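Side-chain contact in transcriptional regulator (Pyrococcus horikoshii, PDB 1UDD), which is an all-helical TenA homologue belonging to the TenA/THI-4/PQQC family: residues A[26-29]-A[34-37]. Numbering follows the deposited sequence.
Sequences VVQL and LPLE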
loop_
_atom_site.group_PDB
_atom_site.type_symbol
_atom_site.label_atom_id
_atom_site.label_comp_id
_atom_site.label_asym_id
_atom_site.label_seq_id
_atom_site.Cartn_x
_atom_site.Cartn_y
_atom_site.Cartn_z
ATOM N N VAL A 26 19.264 -29.364 -0.390
ATOM C CA VAL A 26 19.979 -28.812 0.747
ATOM C C VAL A 26 21.099 -29.760 1.187
ATOM O O VAL A 26 22.263 -29.358 1.298
ATOM C CB VAL A 26 19.036 -28.570 1.959
ATOM C CG1 VAL A 26 19.854 -28.242 3.186
ATOM C CG2 VAL A 26 18.069 -27.423 1.657
ATOM N N VAL A 27 20.738 -31.016 1.438
ATOM C CA VAL A 27 21.715 -32.003 1.875
ATOM C C VAL A 27 22.864 -32.124 0.884
ATOM O O VAL A 27 24.033 -32.144 1.273
ATOM C CB VAL A 27 21.073 -33.388 2.063
ATOM C CG1 VAL A 27 22.135 -34.396 2.470
ATOM C CG2 VAL A 27 19.990 -33.322 3.119
ATOM N N GLN A 28 22.540 -32.183 -0.400
ATOM C CA GLN A 28 23.587 -32.320 -1.407
ATOM C C GLN A 28 24.434 -31.072 -1.592
ATOM O O GLN A 28 25.624 -31.167 -1.916
ATOM C CB GLN A 28 22.981 -32.742 -2.743
ATOM C CG GLN A 28 22.587 -34.199 -2.767
ATOM C CD GLN A 28 22.017 -34.618 -4.098
ATOM O OE1 GLN A 28 22.485 -34.185 -5.152
ATOM N NE2 GLN A 28 21.010 -35.476 -4.060
ATOM N N LEU A 29 23.834 -29.908 -1.375
ATOM C CA LEU A 29 24.567 -28.661 -1.537
ATOM C C LEU A 29 25.622 -28.582 -0.443
ATOM O O LEU A 29 26.766 -28.215 -0.701
ATOM C CB LEU A 29 23.624 -27.449 -1.424
ATOM C CG LEU A 29 23.997 -26.144 -2.146
ATOM C CD1 LEU A 29 23.045 -25.042 -1.682
ATOM C CD2 LEU A 29 25.427 -25.736 -1.860
ATOM N N LEU A 34 25.808 -31.969 -4.708
ATOM C CA LEU A 34 24.900 -31.336 -5.652
ATOM C C LEU A 34 25.546 -31.106 -7.024
ATOM O O LEU A 34 26.676 -30.619 -7.118
ATOM C CB LEU A 34 24.398 -29.991 -5.095
ATOM C CG LEU A 34 23.266 -29.364 -5.923
ATOM C CD1 LEU A 34 21.999 -30.166 -5.689
ATOM C CD2 LEU A 34 23.050 -27.893 -5.538
ATOM N N PRO A 35 24.842 -31.480 -8.106
ATOM C CA PRO A 35 25.390 -31.278 -9.450
ATOM C C PRO A 35 25.421 -29.772 -9.732
ATOM O O PRO A 35 24.388 -29.102 -9.676
ATOM C CB PRO A 35 24.392 -32.012 -10.343
ATOM C CG PRO A 35 23.865 -33.095 -9.449
ATOM C CD PRO A 35 23.658 -32.357 -8.147
ATOM N N LEU A 36 26.606 -29.249 -10.031
ATOM C CA LEU A 36 26.801 -27.827 -10.295
ATOM C C LEU A 36 25.728 -27.193 -11.162
ATOM O O LEU A 36 25.509 -25.985 -11.092
ATOM C CB LEU A 36 28.171 -27.594 -10.932
ATOM C CG LEU A 36 28.656 -26.143 -10.982
ATOM C CD1 LEU A 36 28.642 -25.561 -9.578
ATOM C CD2 LEU A 36 30.062 -26.087 -11.566
ATOM N N GLU A 37 25.057 -27.998 -11.979
ATOM C CA GLU A 37 24.010 -27.476 -12.847
ATOM C C GLU A 37 22.772 -27.076 -12.066
ATOM O O GLU A 37 22.101 -26.102 -12.418
ATOM C CB GLU A 37 23.617 -28.501 -13.909
ATOM C CG GLU A 37 24.564 -28.557 -15.092
ATOM C CD GLU A 37 24.873 -27.173 -15.653
ATOM O OE1 GLU A 37 25.800 -26.509 -15.132
ATOM O OE2 GLU A 37 24.177 -26.750 -16.607
#
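Leu-34 fits against Gln-28 and Leu-29 in the last turn of helix 24-31 with its backbone and its side chain. Its N-H reaches back to the carbonyl of Gln-28, with N 2.9 Å from O, but it comes from well above the carbonyl plane, 64° out of it, rather than along a lone pair. Ser-31 OG bonds to the same oxygen, so two donors share it. Beside this bond the packing is close and apolar: CD2 of Leu-34 lies 3.9 Å from CG of Leu-29, the two side chains crossing at a slant, while CD1 turns the other way and sits 4.0 Å from CB of Gln-28. Leu-34 can straddle the two residues because its CG stands opposite the backbone N (chi1 -171°), which lays the side chain alongside the helix. The whole is a tight helix-to-helix connection within the TenA-type helical bundle, Pro-35 taking the N-cap position of helix 36-63. Phe-39 of that helix touches Leu-29 and Leu-34, and Trp-212 touches Leu-34 and Gln-28. Toward solvent the fit is looser. There the extended Gln-28 side chain brings OE1 alongside the backbone, 3.8 Å from Leu-34 CA and 3.7 Å from CD of the exposed Pro-35.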